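Local coordinates for protein xylosidase (Xanthomonas axonopodis pv. citri, PDB 6XN2) that probably hydrolyses beta-1,4-linked xylo-oligosaccharides as a family 43 glycoside hydrolase, with a calcium ion held close to its xylose-binding pocket, at residues G258-Y272 against T307-Y319. Numbering follows the deposited sequence.
Sequences GPWVHQHAGRYYLSY and THHSICLFQQQWY. With CA (calcium ion), chain D.
Ser271 and His309 meet through a hydrogen bond of 2.7 Å between OG and NE2, the hydroxyl lying at the edge of the imidazole, near its plane; either group could be the donor. The other ring nitrogen of His309, ND1, is 2.8 Å from water 1, which also donates to Gly258 O, so this buried ring has a polar partner on both nitrogens and its rotation is fixed. With CG between the backbone N and the carbonyl carbon (chi1 81°), His309 swings its ring across to the hairpin.

Next along, Trp260 lies flat against the backbone of Ser310 and Ile311. Ser310 CB sits over its six-membered ring, 3.3 Å from the centroid and almost on the normal, a CH-pi contact, while Ser310 OG is hydrogen-bonded to Pro51 O and Ala53 N. Trp260 NE1 gives its hydrogen to Ile311 O at 2.9 Å, on a lone pair in the carbonyl plane, but the bond is bent, 130° at the hydrogen, with the carbonyl oxygen tilted 27° out of the indole plane. Ile311 then sends CG2 over one face of His262, 3.8 Å from the ring centroid; Tyr269 CB backs the opposite face, and His262 NE2 is hydrogen-bonded to His344 NE2. Trp318 closes this end, its CH2 3.6 Å from His262 CD2.

At the other end His308, a residue of the xylose pocket, binds the calcium through NE2 at 2.6 Å, and six waters complete the shell. Water 3 donates to Pro259 O and water 4 to His309 O, linking both segments to the ion; water 2 lies within hydrogen-bonding distance of both oxygens but has more acceptors in reach than protons to give. In the five-bladed beta-propeller of family 43, strands 257-264 and 310-314 are border strands of separate sheets, running roughly parallel, with strand 47-56 packing beside Trp260 and His308.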
# COMPACT_ATOMS: atom_id res chain seq x y z
N GLY A 258 -2.39 2.20 4.10
CA GLY A 258 -2.11 1.51 2.85
C GLY A 258 -3.21 1.42 1.80
O GLY A 258 -3.55 0.30 1.37
N PRO A 259 -3.72 2.53 1.32
CA PRO A 259 -4.75 2.47 0.30
C PRO A 259 -4.24 1.97 -1.03
O PRO A 259 -3.12 2.09 -1.33
CB PRO A 259 -5.17 3.92 0.14
CG PRO A 259 -4.02 4.70 0.55
CD PRO A 259 -3.28 3.90 1.56
N TRP A 260 -5.11 1.36 -1.79
CA TRP A 260 -4.77 0.92 -3.14
C TRP A 260 -6.04 1.01 -3.95
O TRP A 260 -7.12 0.72 -3.44
CB TRP A 260 -4.22 -0.52 -3.14
CG TRP A 260 -3.85 -1.03 -4.53
CD1 TRP A 260 -4.67 -1.67 -5.41
CD2 TRP A 260 -2.56 -0.94 -5.16
NE1 TRP A 260 -3.97 -1.98 -6.56
CE2 TRP A 260 -2.68 -1.54 -6.43
CE3 TRP A 260 -1.32 -0.41 -4.78
CZ2 TRP A 260 -1.60 -1.63 -7.32
CZ3 TRP A 260 -0.26 -0.49 -5.67
CH2 TRP A 260 -0.40 -1.11 -6.92
N VAL A 261 -5.92 1.45 -5.20
CA VAL A 261 -7.09 1.53 -6.06
C VAL A 261 -6.81 0.82 -7.38
O VAL A 261 -5.76 1.01 -7.99
CB VAL A 261 -7.52 2.99 -6.33
CG1 VAL A 261 -8.71 3.04 -7.28
CG2 VAL A 261 -7.87 3.69 -5.02
N HIS A 262 -7.75 -0.02 -7.81
CA HIS A 262 -7.65 -0.60 -9.14
C HIS A 262 -8.99 -0.47 -9.86
O HIS A 262 -10.05 -0.32 -9.24
CB HIS A 262 -7.17 -2.06 -9.07
CG HIS A 262 -8.22 -3.04 -8.64
ND1 HIS A 262 -8.42 -3.38 -7.31
CD2 HIS A 262 -9.10 -3.78 -9.35
CE1 HIS A 262 -9.39 -4.27 -7.24
NE2 HIS A 262 -9.82 -4.53 -8.46
N GLN A 263 -8.94 -0.54 -11.18
CA GLN A 263 -10.11 -0.45 -11.99
C GLN A 263 -10.51 -1.80 -12.54
O GLN A 263 -9.70 -2.53 -13.00
CB GLN A 263 -9.89 0.50 -13.16
CG GLN A 263 -9.92 1.96 -12.81
CD GLN A 263 -9.79 2.85 -14.01
OE1 GLN A 263 -8.74 3.06 -14.50
NE2 GLN A 263 -10.88 3.37 -14.47
N HIS A 264 -11.79 -2.08 -12.50
CA HIS A 264 -12.32 -3.30 -13.02
C HIS A 264 -13.78 -3.13 -13.27
O HIS A 264 -14.47 -2.57 -12.47
CB HIS A 264 -12.12 -4.41 -12.03
CG HIS A 264 -12.80 -5.67 -12.41
ND1 HIS A 264 -12.33 -6.48 -13.41
CD2 HIS A 264 -13.94 -6.22 -11.98
CE1 HIS A 264 -13.14 -7.50 -13.54
NE2 HIS A 264 -14.13 -7.37 -12.69
N ALA A 265 -14.22 -3.59 -14.43
CA ALA A 265 -15.61 -3.55 -14.80
C ALA A 265 -16.30 -2.21 -14.64
O ALA A 265 -17.41 -2.15 -14.21
CB ALA A 265 -16.37 -4.61 -14.06
N GLY A 266 -15.63 -1.15 -15.01
CA GLY A 266 -16.21 0.16 -14.94
C GLY A 266 -16.38 0.76 -13.58
O GLY A 266 -17.09 1.69 -13.44
N ARG A 267 -15.74 0.16 -12.60
CA ARG A 267 -15.83 0.70 -11.23
C ARG A 267 -14.43 0.82 -10.66
O ARG A 267 -13.52 0.20 -11.17
CB ARG A 267 -16.67 -0.25 -10.38
CG ARG A 267 -18.15 0.04 -10.46
CD ARG A 267 -18.74 0.18 -9.08
NE ARG A 267 -20.00 0.86 -9.27
CZ ARG A 267 -20.67 1.50 -8.33
NH1 ARG A 267 -20.22 1.54 -7.09
NH2 ARG A 267 -21.81 2.08 -8.64
N TYR A 268 -14.30 1.69 -9.67
CA TYR A 268 -13.06 1.84 -8.94
C TYR A 268 -13.14 1.05 -7.65
O TYR A 268 -14.14 1.12 -6.94
CB TYR A 268 -12.78 3.32 -8.64
CG TYR A 268 -12.53 4.13 -9.89
CD1 TYR A 268 -13.58 4.72 -10.58
CD2 TYR A 268 -11.24 4.29 -10.39
CE1 TYR A 268 -13.36 5.45 -11.74
CE2 TYR A 268 -11.01 5.04 -11.55
CZ TYR A 268 -12.07 5.61 -12.21
OH TYR A 268 -11.84 6.34 -13.36
N TYR A 269 -12.10 0.28 -7.37
CA TYR A 269 -12.03 -0.51 -6.15
C TYR A 269 -10.98 0.08 -5.22
O TYR A 269 -9.80 0.05 -5.54
CB TYR A 269 -11.67 -1.97 -6.46
CG TYR A 269 -12.74 -2.78 -7.16
CD1 TYR A 269 -13.05 -2.56 -8.49
CD2 TYR A 269 -13.41 -3.81 -6.49
CE1 TYR A 269 -14.02 -3.31 -9.14
CE2 TYR A 269 -14.37 -4.56 -7.13
CZ TYR A 269 -14.68 -4.31 -8.46
OH TYR A 269 -15.64 -5.06 -9.10
N LEU A 270 -11.42 0.63 -4.10
CA LEU A 270 -10.50 1.09 -3.07
C LEU A 270 -10.31 -0.01 -2.04
O LEU A 270 -11.29 -0.45 -1.45
CB LEU A 270 -11.02 2.36 -2.38
CG LEU A 270 -10.26 2.76 -1.12
CD1 LEU A 270 -8.86 3.22 -1.51
CD2 LEU A 270 -11.01 3.84 -0.36
N SER A 271 -9.08 -0.46 -1.84
CA SER A 271 -8.81 -1.45 -0.80
C SER A 271 -7.74 -0.92 0.15
O SER A 271 -6.95 -0.04 -0.22
CB SER A 271 -8.40 -2.80 -1.42
OG SER A 271 -7.39 -2.66 -2.41
N TYR A 272 -7.77 -1.40 1.38
CA TYR A 272 -6.94 -0.89 2.42
C TYR A 272 -6.86 -1.77 3.66
O TYR A 272 -7.64 -2.63 3.84
CB TYR A 272 -7.56 0.42 2.90
CG TYR A 272 -9.00 0.30 3.30
CD1 TYR A 272 -9.35 -0.01 4.58
CD2 TYR A 272 -9.99 0.49 2.41
CE1 TYR A 272 -10.64 -0.14 4.96
CE2 TYR A 272 -11.29 0.37 2.77
CZ TYR A 272 -11.61 0.06 4.06
OH TYR A 272 -12.89 -0.06 4.42
N THR A 307 -0.46 -5.49 7.89
CA THR A 307 -0.96 -6.10 6.69
C THR A 307 -0.97 -5.02 5.61
O THR A 307 -1.41 -3.96 5.86
CB THR A 307 -2.31 -6.81 6.88
OG1 THR A 307 -2.67 -7.48 5.68
CG2 THR A 307 -3.37 -5.88 7.26
N HIS A 308 -0.42 -5.31 4.45
CA HIS A 308 -0.34 -4.34 3.38
C HIS A 308 -0.40 -5.06 2.06
O HIS A 308 0.01 -6.16 1.97
CB HIS A 308 0.99 -3.65 3.48
CG HIS A 308 0.98 -2.26 2.97
ND1 HIS A 308 0.87 -1.19 3.81
CD2 HIS A 308 1.15 -1.76 1.74
CE1 HIS A 308 0.92 -0.09 3.11
NE2 HIS A 308 1.08 -0.41 1.85
N HIS A 309 -0.87 -4.40 1.02
CA HIS A 309 -1.06 -5.11 -0.22
C HIS A 309 -1.20 -4.30 -1.47
O HIS A 309 -1.22 -3.12 -1.43
CB HIS A 309 -2.41 -5.78 -0.10
CG HIS A 309 -3.55 -4.85 -0.40
ND1 HIS A 309 -3.75 -3.69 0.29
CD2 HIS A 309 -4.47 -4.86 -1.39
CE1 HIS A 309 -4.79 -3.06 -0.22
NE2 HIS A 309 -5.23 -3.74 -1.24
N SER A 310 -1.19 -4.98 -2.60
CA SER A 310 -1.61 -4.35 -3.84
C SER A 310 -2.40 -5.37 -4.65
O SER A 310 -2.37 -6.56 -4.36
CB SER A 310 -0.41 -3.81 -4.62
OG SER A 310 0.49 -4.83 -5.00
N ILE A 311 -3.13 -4.87 -5.64
CA ILE A 311 -3.91 -5.72 -6.53
C ILE A 311 -3.57 -5.37 -7.97
O ILE A 311 -3.68 -4.22 -8.39
CB ILE A 311 -5.42 -5.55 -6.28
CG1 ILE A 311 -5.79 -6.08 -4.89
CG2 ILE A 311 -6.22 -6.25 -7.38
CD1 ILE A 311 -7.18 -5.67 -4.45
N CYS A 312 -3.14 -6.38 -8.72
CA CYS A 312 -2.61 -6.08 -10.07
C CYS A 312 -2.97 -7.16 -11.08
O CYS A 312 -2.92 -8.32 -10.74
CB CYS A 312 -1.10 -6.03 -9.96
SG CYS A 312 -0.26 -5.66 -11.52
N LEU A 313 -3.34 -6.75 -12.28
CA LEU A 313 -3.67 -7.69 -13.36
C LEU A 313 -2.41 -8.00 -14.16
O LEU A 313 -1.76 -7.07 -14.58
CB LEU A 313 -4.73 -7.04 -14.25
CG LEU A 313 -5.16 -7.84 -15.47
CD1 LEU A 313 -5.72 -9.18 -15.07
CD2 LEU A 313 -6.18 -7.06 -16.27
N PHE A 314 -2.08 -9.27 -14.29
CA PHE A 314 -0.93 -9.73 -15.06
C PHE A 314 -1.41 -10.79 -16.05
O PHE A 314 -1.74 -11.91 -15.64
CB PHE A 314 0.16 -10.29 -14.15
CG PHE A 314 1.50 -10.45 -14.81
CD1 PHE A 314 1.80 -9.79 -15.99
CD2 PHE A 314 2.46 -11.27 -14.25
CE1 PHE A 314 3.04 -9.93 -16.59
CE2 PHE A 314 3.70 -11.43 -14.84
CZ PHE A 314 3.99 -10.76 -16.02
N GLN A 315 -1.48 -10.45 -17.32
CA GLN A 315 -1.97 -11.36 -18.33
C GLN A 315 -3.37 -11.93 -18.01
O GLN A 315 -4.33 -11.22 -17.94
CB GLN A 315 -0.93 -12.43 -18.70
CG GLN A 315 0.36 -11.86 -19.26
CD GLN A 315 1.35 -12.87 -19.79
OE1 GLN A 315 1.07 -14.03 -19.89
NE2 GLN A 315 2.52 -12.42 -20.13
N GLN A 316 -3.46 -13.23 -17.84
CA GLN A 316 -4.75 -13.88 -17.59
C GLN A 316 -5.23 -13.90 -16.15
O GLN A 316 -6.20 -14.55 -15.85
CB GLN A 316 -4.68 -15.32 -18.09
CG GLN A 316 -4.48 -15.40 -19.60
CD GLN A 316 -4.27 -16.79 -20.13
OE1 GLN A 316 -3.17 -17.26 -20.24
NE2 GLN A 316 -5.33 -17.42 -20.50
N GLN A 317 -4.61 -13.13 -15.29
CA GLN A 317 -4.91 -13.28 -13.87
C GLN A 317 -4.75 -12.00 -13.05
O GLN A 317 -3.74 -11.31 -13.18
CB GLN A 317 -4.01 -14.37 -13.27
CG GLN A 317 -4.28 -14.68 -11.82
CD GLN A 317 -5.65 -15.27 -11.60
OE1 GLN A 317 -6.00 -16.28 -12.21
NE2 GLN A 317 -6.45 -14.63 -10.75
N TRP A 318 -5.75 -11.69 -12.22
CA TRP A 318 -5.57 -10.68 -11.17
C TRP A 318 -4.86 -11.33 -10.00
O TRP A 318 -5.13 -12.47 -9.65
CB TRP A 318 -6.90 -10.11 -10.68
CG TRP A 318 -7.56 -9.13 -11.57
CD1 TRP A 318 -8.54 -9.38 -12.48
CD2 TRP A 318 -7.31 -7.71 -11.62
NE1 TRP A 318 -8.91 -8.22 -13.10
CE2 TRP A 318 -8.18 -7.18 -12.60
CE3 TRP A 318 -6.45 -6.85 -10.94
CZ2 TRP A 318 -8.20 -5.82 -12.91
CZ3 TRP A 318 -6.47 -5.50 -11.26
CH2 TRP A 318 -7.34 -5.00 -12.23
N TYR A 319 -4.01 -10.58 -9.35
CA TYR A 319 -3.36 -11.09 -8.19
C TYR A 319 -3.43 -10.16 -7.02
O TYR A 319 -3.49 -8.99 -7.20
CB TYR A 319 -1.88 -11.29 -8.45
CG TYR A 319 -1.53 -12.29 -9.48
CD1 TYR A 319 -1.37 -13.61 -9.16
CD2 TYR A 319 -1.33 -11.92 -10.76
CE1 TYR A 319 -1.04 -14.53 -10.10
CE2 TYR A 319 -1.00 -12.83 -11.72
CZ TYR A 319 -0.86 -14.13 -11.39
OH TYR A 319 -0.53 -15.01 -12.34
CA CA D . 0.95 0.59 -0.57
O HOH W 1 -2.86 -2.07 2.37
O HOH W 2 -1.52 -0.37 -0.57
O HOH W 3 -0.73 2.52 0.02
O HOH W 4 1.23 -1.60 -1.96
O HOH W 5 1.02 1.53 -2.99
O HOH W 6 2.36 2.79 -0.19
O HOH W 7 3.45 -0.16 -0.93